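Local coordinates for probable 2-phosphosulfolactate phosphatase (Clostridium acetobutylicum, PDB 1VR0), which probably catalyses the magnesium-dependent hydrolysis of (2R)-O-phospho-3-sulfolactate to (2R)-3-sulfolactate and phosphate, at residues M39-S44 and D225-C230. Sequence-based numbering, arbitrary orientation.
With 3SL ((2R)-3-sulfolactic acid), chain E.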
HETATM    1  N   MSE A  39      -2.653   5.909 -14.811  1.00 41.73           N
HETATM    2  CA  MSE A  39      -3.433   6.990 -15.438  1.00 42.60           C
HETATM    3  C   MSE A  39      -2.577   8.097 -16.044  1.00 41.85           C
HETATM    4  O   MSE A  39      -3.024   8.812 -16.971  1.00 41.99           O
HETATM    5  CB  MSE A  39      -4.456   7.584 -14.470  1.00 42.20           C
HETATM    6  CG  MSE A  39      -3.846   8.145 -13.227  1.00 44.62           C
HETATM    7 SE   MSE A  39      -4.941   9.545 -12.358  1.00 44.38          SE
HETATM    8  CE  MSE A  39      -5.203  10.734 -13.895  1.00 44.46           C
ATOM      9  N   LEU A  40      -1.359   8.243 -15.534  1.00 40.83           N
ATOM     10  CA  LEU A  40      -0.447   9.248 -16.073  1.00 40.57           C
ATOM     11  C   LEU A  40       0.787   8.526 -16.516  1.00 40.17           C
ATOM     12  O   LEU A  40       1.800   8.565 -15.788  1.00 40.15           O
ATOM     13  CB  LEU A  40      -0.088  10.292 -15.006  1.00 40.11           C
ATOM     14  CG  LEU A  40      -1.243  11.253 -14.724  1.00 41.93           C
ATOM     15  CD1 LEU A  40      -0.967  12.180 -13.517  1.00 43.64           C
ATOM     16  CD2 LEU A  40      -1.594  12.076 -15.933  1.00 41.50           C
ATOM     17  N   ARG A  41       0.773   7.901 -17.707  1.00 39.67           N
ATOM     18  CA  ARG A  41      -0.232   8.077 -18.765  1.00 38.85           C
ATOM     19  C   ARG A  41      -0.604   6.816 -19.537  1.00 38.97           C
ATOM     20  O   ARG A  41      -1.540   6.866 -20.342  1.00 39.38           O
ATOM     21  CB  ARG A  41       0.256   9.107 -19.800  1.00 38.35           C
ATOM     22  CG  ARG A  41       0.433  10.533 -19.279  1.00 37.80           C
ATOM     23  CD  ARG A  41       1.243  11.379 -20.248  1.00 37.53           C
ATOM     24  NE  ARG A  41       2.658  10.975 -20.296  1.00 37.58           N
ATOM     25  CZ  ARG A  41       3.528  11.348 -21.236  1.00 37.56           C
ATOM     26  NH1 ARG A  41       4.779  10.927 -21.192  1.00 37.07           N
ATOM     27  NH2 ARG A  41       3.166  12.150 -22.221  1.00 38.49           N
ATOM     28  N   ALA A  42       0.072   5.694 -19.291  1.00 38.97           N
ATOM     29  CA  ALA A  42      -0.076   4.486 -20.152  1.00 38.98           C
ATOM     30  C   ALA A  42      -1.511   3.978 -20.363  1.00 39.13           C
ATOM     31  O   ALA A  42      -1.885   3.705 -21.485  1.00 38.87           O
ATOM     32  CB  ALA A  42       0.796   3.334 -19.676  1.00 38.77           C
ATOM     33  N   THR A  43      -2.310   3.844 -19.307  1.00 39.41           N
ATOM     34  CA  THR A  43      -3.652   3.335 -19.489  1.00 39.76           C
ATOM     35  C   THR A  43      -4.589   4.392 -20.025  1.00 40.05           C
ATOM     36  O   THR A  43      -5.626   4.049 -20.584  1.00 40.39           O
ATOM     37  CB  THR A  43      -4.253   2.713 -18.236  1.00 39.79           C
ATOM     38  OG1 THR A  43      -4.205   3.632 -17.143  1.00 40.76           O
ATOM     39  CG2 THR A  43      -3.492   1.476 -17.892  1.00 41.62           C
ATOM     40  N   SER A  44      -4.233   5.668 -19.865  1.00 40.23           N
ATOM     41  CA  SER A  44      -4.971   6.747 -20.525  1.00 39.95           C
ATOM     42  C   SER A  44      -4.691   6.731 -22.025  1.00 39.23           C
ATOM     43  O   SER A  44      -5.594   7.000 -22.822  1.00 39.04           O
ATOM     44  CB  SER A  44      -4.615   8.099 -19.918  1.00 39.50           C
ATOM     45  OG  SER A  44      -5.052   8.111 -18.574  1.00 41.24           O
ATOM     46  N   ASP A 225      -1.569  16.974 -20.985  1.00 38.62           N
ATOM     47  CA  ASP A 225      -1.857  15.551 -20.767  1.00 38.94           C
ATOM     48  C   ASP A 225      -2.486  15.352 -19.393  1.00 39.16           C
ATOM     49  O   ASP A 225      -3.430  14.581 -19.250  1.00 38.74           O
ATOM     50  CB  ASP A 225      -0.595  14.681 -20.864  1.00 38.74           C
ATOM     51  CG  ASP A 225      -0.078  14.494 -22.290  1.00 39.95           C
ATOM     52  OD1 ASP A 225      -0.800  14.693 -23.326  1.00 41.34           O
ATOM     53  OD2 ASP A 225       1.097  14.103 -22.374  1.00 39.45           O
ATOM     54  N   PHE A 226      -1.957  16.057 -18.388  1.00 39.48           N
ATOM     55  CA  PHE A 226      -2.477  15.979 -17.016  1.00 39.98           C
ATOM     56  C   PHE A 226      -3.977  16.362 -16.947  1.00 40.43           C
ATOM     57  O   PHE A 226      -4.780  15.660 -16.341  1.00 40.13           O
ATOM     58  CB  PHE A 226      -1.643  16.866 -16.060  1.00 39.63           C
ATOM     59  CG  PHE A 226      -2.311  17.121 -14.742  1.00 39.23           C
ATOM     60  CD1 PHE A 226      -2.409  16.130 -13.807  1.00 38.74           C
ATOM     61  CD2 PHE A 226      -2.883  18.362 -14.455  1.00 40.96           C
ATOM     62  CE1 PHE A 226      -3.067  16.345 -12.598  1.00 39.61           C
ATOM     63  CE2 PHE A 226      -3.545  18.592 -13.231  1.00 40.79           C
ATOM     64  CZ  PHE A 226      -3.636  17.573 -12.306  1.00 39.66           C
ATOM     65  N   GLU A 227      -4.348  17.476 -17.572  1.00 40.43           N
ATOM     66  CA  GLU A 227      -5.735  17.914 -17.506  1.00 40.93           C
ATOM     67  C   GLU A 227      -6.642  16.939 -18.243  1.00 40.51           C
ATOM     68  O   GLU A 227      -7.786  16.712 -17.832  1.00 40.74           O
ATOM     69  CB  GLU A 227      -5.930  19.284 -18.147  1.00 41.40           C
ATOM     70  CG  GLU A 227      -4.902  20.322 -17.773  1.00 43.90           C
ATOM     71  CD  GLU A 227      -5.422  21.352 -16.820  1.00 47.31           C
ATOM     72  OE1 GLU A 227      -5.597  22.490 -17.298  1.00 49.26           O
ATOM     73  OE2 GLU A 227      -5.640  21.022 -15.617  1.00 49.81           O
ATOM     74  N   TYR A 228      -6.144  16.404 -19.352  1.00 39.77           N
ATOM     75  CA  TYR A 228      -6.902  15.482 -20.163  1.00 39.62           C
ATOM     76  C   TYR A 228      -7.157  14.174 -19.393  1.00 39.88           C
ATOM     77  O   TYR A 228      -8.288  13.703 -19.318  1.00 39.68           O
ATOM     78  CB  TYR A 228      -6.163  15.224 -21.492  1.00 39.19           C
ATOM     79  CG  TYR A 228      -6.781  14.127 -22.293  1.00 38.19           C
ATOM     80  CD1 TYR A 228      -7.879  14.377 -23.105  1.00 38.35           C
ATOM     81  CD2 TYR A 228      -6.324  12.822 -22.194  1.00 37.19           C
ATOM     82  CE1 TYR A 228      -8.490  13.359 -23.831  1.00 37.67           C
ATOM     83  CE2 TYR A 228      -6.930  11.792 -22.913  1.00 37.04           C
ATOM     84  CZ  TYR A 228      -8.004  12.076 -23.735  1.00 38.25           C
ATOM     85  OH  TYR A 228      -8.608  11.090 -24.472  1.00 39.50           O
ATOM     86  N   CYS A 229      -6.105  13.610 -18.810  1.00 40.23           N
ATOM     87  CA  CYS A 229      -6.214  12.353 -18.058  1.00 41.17           C
ATOM     88  C   CYS A 229      -7.066  12.425 -16.792  1.00 40.72           C
ATOM     89  O   CYS A 229      -7.444  11.388 -16.243  1.00 40.76           O
ATOM     90  CB  CYS A 229      -4.830  11.826 -17.696  1.00 41.27           C
ATOM     91  SG  CYS A 229      -3.837  11.408 -19.154  1.00 44.22           S
ATOM     92  N   CYS A 230      -7.364  13.630 -16.338  1.00 40.13           N
ATOM     93  CA  CYS A 230      -8.278  13.806 -15.225  1.00 40.33           C
ATOM     94  C   CYS A 230      -9.743  13.931 -15.628  1.00 40.26           C
ATOM     95  O   CYS A 230     -10.592  14.080 -14.770  1.00 40.25           O
ATOM     96  CB  CYS A 230      -7.871  15.045 -14.453  1.00 40.32           C
ATOM     97  SG  CYS A 230      -6.334  14.810 -13.580  1.00 42.30           S
TER
HETATM   98  O11 3SL E 300       8.272   8.498 -15.440  1.00 73.89           O
HETATM   99  C1  3SL E 300       7.486   9.107 -16.194  1.00 73.32           C
HETATM  100  O12 3SL E 300       7.382  10.357 -16.273  1.00 73.24           O
HETATM  101  C2  3SL E 300       6.621   8.262 -17.051  1.00 73.16           C
HETATM  102  O2  3SL E 300       6.195   7.160 -16.255  1.00 70.38           O
HETATM  103  C3  3SL E 300       5.481   9.129 -17.548  1.00 75.28           C
HETATM  104  S   3SL E 300       4.312   8.231 -18.314  1.00 78.91           S
HETATM  105  O3S 3SL E 300       4.479   8.337 -19.774  1.00 79.24           O
HETATM  106  O1S 3SL E 300       4.127   6.847 -17.758  1.00 77.80           O
HETATM  107  O2S 3SL E 300       3.037   8.933 -18.124  1.00 82.36           O
HETATM  108  O   HOH W   1      -7.274   8.819 -17.035  1.00 24.54           O
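Arg41 spans the gap between the bound sulfolactate and Asp225, using different nitrogens of its guanidinium for each. NH2 forms a salt bridge to Asp225 OD2 (2.8 Å), meeting the oxygen nearly along its C-O axis although the N-H is bent to 145° and the two planar groups are turned 35° against each other. The sulfonate lies in the guanidinium plane at a different edge, the one formed by NE and NH1; NH1 donates to 3SL O3S at 3.0 Å, and NE faces the sulfonate as well. A bend at chi3 (-70°) turns the end of the otherwise extended arginine chain so that both partners can be met. Asp225 is itself steadied by Ser96, which is hydrogen-bonded to OD1, consistent with a second-shell role in which the aspartate positions the guanidinium for the ligand.

One helical turn further on, Cys229 fills the centre of the interface. Its CB packs against Leu40 CD2 (3.7 Å), while SG lies 3.5 Å from Ser44 CB. The other branch of Leu40 reaches the edge of the Phe226 ring, CD1 to CD1. Met39, present as selenomethionine, bends back at its own chi3 and brings its terminal CE to 3.3 Å from Cys229 O. Polar groups close this end: Ser44 OG donates to Met39 O (2.7 Å), tying the loop to the first turn of its helix, and a water donates to both Ser44 OG and Cys229 O.

The loop 39-41, with a cis peptide before Arg41 and Arg41 at the N-cap position of helix 42-51, follows strand 33-37 and the magnesium ligand Asp38. Backed here by helix 223-229, it forms part of the sulfolactate pocket of the ComB active site, where Arg41 holds the sulfonate and Asn95 also bonds the ligand.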